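Transcriptional regulator, putative, Mar family (Thermotoga maritima, PDB 2ETH) probably binds DNA as a homodimeric transcription factor of the MarR family, with a winged helix-turn-helix domain in each subunit. Local coordinates at residues Y32-N36 / N118-L122. Sequence-based numbering, arbitrary orientation.
Sequences YLPSN and NFESL
In the MarR fold, a long helix runs from the DNA-binding winged helix-turn-helix region to the dimerisation helices, and the linker joining those two parts runs antiparallel along it; residues 32-36 and 118-122 exemplify how a loop can settle on a helix through side-chain fit. The linker, between helices 15-30 and 37-41, is largely extended from Leu33 onward, while 118-122 is regular helix within 106-127, with Leu122 N bonded to Asn118 O at 3.0 Å. Register is set by Leu33 opposite Leu122 (CA-CA 5.0 Å) and Pro34 opposite Asn118 (CA-CA 5.4 Å). Leu33 and Leu122 share the tp rotamer; Leu33 leaves its backbone sideways, yet its CD1 reaches Leu122 CD2 at 3.7 Å and Asn118 O at 3.3 Å. Pro34, its ring C-gamma exo, points toward the helix and places CD 3.8 Å from Ser121 OG. Tyr32, chi1 m, starts toward Leu122 but swings its ring away, packing on Leu149 of the second subunit, and its backbone O receives a CA-H...O contact from Leu122 CA (3.5 Å). Phe119, chi1 t, faces away from the linker and stacks on Phe19 of that subunit. Asn36 N-caps the next helix through OD1 to Glu38 N. Asn118, chi1 m, brings ND2 within 2.9 Å of Pro34 O at an angle too poor for a hydrogen bond; instead, a water accepts from Asn118 ND2 (3.3 Å) and donates to Ser35 O (3.1 Å).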
ATOM      1  N   TYR A  32       8.473  -1.538  11.423  1.00 58.00           N
ATOM      2  CA  TYR A  32       9.675  -2.338  11.099  1.00 58.26           C
ATOM      3  C   TYR A  32      10.434  -1.833   9.863  1.00 58.12           C
ATOM      4  O   TYR A  32      11.521  -2.336   9.561  1.00 58.18           O
ATOM      5  CB  TYR A  32       9.275  -3.793  10.843  1.00 58.68           C
ATOM      6  CG  TYR A  32       8.718  -4.553  12.031  1.00 59.50           C
ATOM      7  CD1 TYR A  32       9.329  -4.486  13.280  1.00 59.85           C
ATOM      8  CD2 TYR A  32       7.607  -5.386  11.886  1.00 60.12           C
ATOM      9  CE1 TYR A  32       8.837  -5.189  14.349  1.00 60.37           C
ATOM     10  CE2 TYR A  32       7.110  -6.105  12.951  1.00 59.99           C
ATOM     11  CZ  TYR A  32       7.729  -6.001  14.183  1.00 60.41           C
ATOM     12  OH  TYR A  32       7.246  -6.702  15.270  1.00 60.60           O
ATOM     13  N   LEU A  33       9.853  -0.838   9.179  1.00 58.00           N
ATOM     14  CA  LEU A  33      10.286  -0.356   7.866  1.00 57.73           C
ATOM     15  C   LEU A  33      10.753   1.099   7.970  1.00 57.66           C
ATOM     16  O   LEU A  33       9.940   2.010   8.130  1.00 57.20           O
ATOM     17  CB  LEU A  33       9.107  -0.447   6.886  1.00 57.98           C
ATOM     18  CG  LEU A  33       9.263  -0.123   5.386  1.00 58.14           C
ATOM     19  CD1 LEU A  33      10.012  -1.214   4.658  1.00 57.04           C
ATOM     20  CD2 LEU A  33       7.888   0.088   4.727  1.00 57.30           C
ATOM     21  N   PRO A  34      12.065   1.334   7.870  1.00 58.14           N
ATOM     22  CA  PRO A  34      12.583   2.712   7.905  1.00 58.64           C
ATOM     23  C   PRO A  34      11.848   3.679   6.941  1.00 59.22           C
ATOM     24  O   PRO A  34      11.471   3.294   5.817  1.00 58.73           O
ATOM     25  CB  PRO A  34      14.046   2.553   7.474  1.00 58.50           C
ATOM     26  CG  PRO A  34      14.387   1.130   7.770  1.00 58.86           C
ATOM     27  CD  PRO A  34      13.128   0.331   7.694  1.00 58.09           C
ATOM     28  N   SER A  35      11.670   4.925   7.376  1.00 60.41           N
ATOM     29  CA  SER A  35      10.917   5.913   6.598  1.00 61.25           C
ATOM     30  C   SER A  35      11.741   6.499   5.447  1.00 62.08           C
ATOM     31  O   SER A  35      12.927   6.191   5.295  1.00 61.52           O
ATOM     32  CB  SER A  35      10.384   7.019   7.516  1.00 61.36           C
ATOM     33  OG  SER A  35      11.406   7.931   7.914  1.00 62.31           O
ATOM     34  N   ASN A  36      11.083   7.343   4.643  1.00 63.74           N
ATOM     35  CA  ASN A  36      11.668   7.969   3.430  1.00 64.61           C
ATOM     36  C   ASN A  36      10.871   9.245   3.079  1.00 64.48           C
ATOM     37  O   ASN A  36       9.646   9.204   2.954  1.00 64.63           O
ATOM     38  CB  ASN A  36      11.710   6.918   2.267  1.00 64.82           C
ATOM     39  CG  ASN A  36      11.820   7.553   0.834  1.00 67.42           C
ATOM     40  OD1 ASN A  36      12.468   8.603   0.638  1.00 70.78           O
ATOM     41  ND2 ASN A  36      11.154   6.915  -0.162  1.00 66.12           N
ATOM     42  N   ASN A 118      15.202  -0.508   2.740  1.00 51.23           N
ATOM     43  CA  ASN A 118      14.245  -0.500   3.832  1.00 50.87           C
ATOM     44  C   ASN A 118      13.454  -1.786   3.858  1.00 50.35           C
ATOM     45  O   ASN A 118      13.142  -2.291   4.920  1.00 50.49           O
ATOM     46  CB  ASN A 118      13.305   0.695   3.702  1.00 50.87           C
ATOM     47  CG  ASN A 118      14.021   2.010   3.864  1.00 52.06           C
ATOM     48  OD1 ASN A 118      15.178   2.046   4.273  1.00 54.30           O
ATOM     49  ND2 ASN A 118      13.326   3.109   3.565  1.00 54.46           N
ATOM     50  N   PHE A 119      13.108  -2.298   2.690  1.00 49.91           N
ATOM     51  CA  PHE A 119      12.358  -3.546   2.581  1.00 49.98           C
ATOM     52  C   PHE A 119      13.180  -4.736   3.124  1.00 49.91           C
ATOM     53  O   PHE A 119      12.675  -5.575   3.832  1.00 48.59           O
ATOM     54  CB  PHE A 119      11.970  -3.807   1.129  1.00 50.63           C
ATOM     55  CG  PHE A 119      11.208  -5.089   0.917  1.00 52.46           C
ATOM     56  CD1 PHE A 119       9.837  -5.151   1.156  1.00 53.72           C
ATOM     57  CD2 PHE A 119      11.858  -6.240   0.476  1.00 54.09           C
ATOM     58  CE1 PHE A 119       9.120  -6.341   0.965  1.00 54.39           C
ATOM     59  CE2 PHE A 119      11.143  -7.433   0.275  1.00 53.63           C
ATOM     60  CZ  PHE A 119       9.771  -7.474   0.522  1.00 53.55           C
ATOM     61  N   GLU A 120      14.450  -4.780   2.778  1.00 50.00           N
ATOM     62  CA  GLU A 120      15.334  -5.803   3.266  1.00 51.08           C
ATOM     63  C   GLU A 120      15.461  -5.812   4.800  1.00 50.59           C
ATOM     64  O   GLU A 120      15.406  -6.884   5.436  1.00 51.00           O
ATOM     65  CB  GLU A 120      16.693  -5.637   2.636  1.00 51.24           C
ATOM     66  CG  GLU A 120      17.408  -6.920   2.624  1.00 56.61           C
ATOM     67  CD  GLU A 120      18.734  -6.836   1.950  1.00 63.11           C
ATOM     68  OE1 GLU A 120      19.095  -5.703   1.489  1.00 67.65           O
ATOM     69  OE2 GLU A 120      19.404  -7.906   1.901  1.00 65.63           O
ATOM     70  N   SER A 121      15.632  -4.628   5.364  1.00 49.55           N
ATOM     71  CA  SER A 121      15.532  -4.390   6.795  1.00 50.06           C
ATOM     72  C   SER A 121      14.220  -4.888   7.473  1.00 50.22           C
ATOM     73  O   SER A 121      14.263  -5.609   8.463  1.00 50.68           O
ATOM     74  CB  SER A 121      15.704  -2.892   7.041  1.00 49.97           C
ATOM     75  OG  SER A 121      15.457  -2.598   8.391  1.00 52.15           O
ATOM     76  N   LEU A 122      13.059  -4.516   6.946  1.00 50.26           N
ATOM     77  CA  LEU A 122      11.785  -5.069   7.418  1.00 50.10           C
ATOM     78  C   LEU A 122      11.747  -6.629   7.349  1.00 50.42           C
ATOM     79  O   LEU A 122      11.271  -7.302   8.252  1.00 51.22           O
ATOM     80  CB  LEU A 122      10.672  -4.476   6.560  1.00 49.87           C
ATOM     81  CG  LEU A 122       9.280  -5.114   6.576  1.00 50.50           C
ATOM     82  CD1 LEU A 122       8.726  -5.023   7.963  1.00 50.94           C
ATOM     83  CD2 LEU A 122       8.355  -4.428   5.557  1.00 49.82           C
TER
HETATM   84  O   HOH W   1      15.026   5.875   3.046  1.00 45.84           O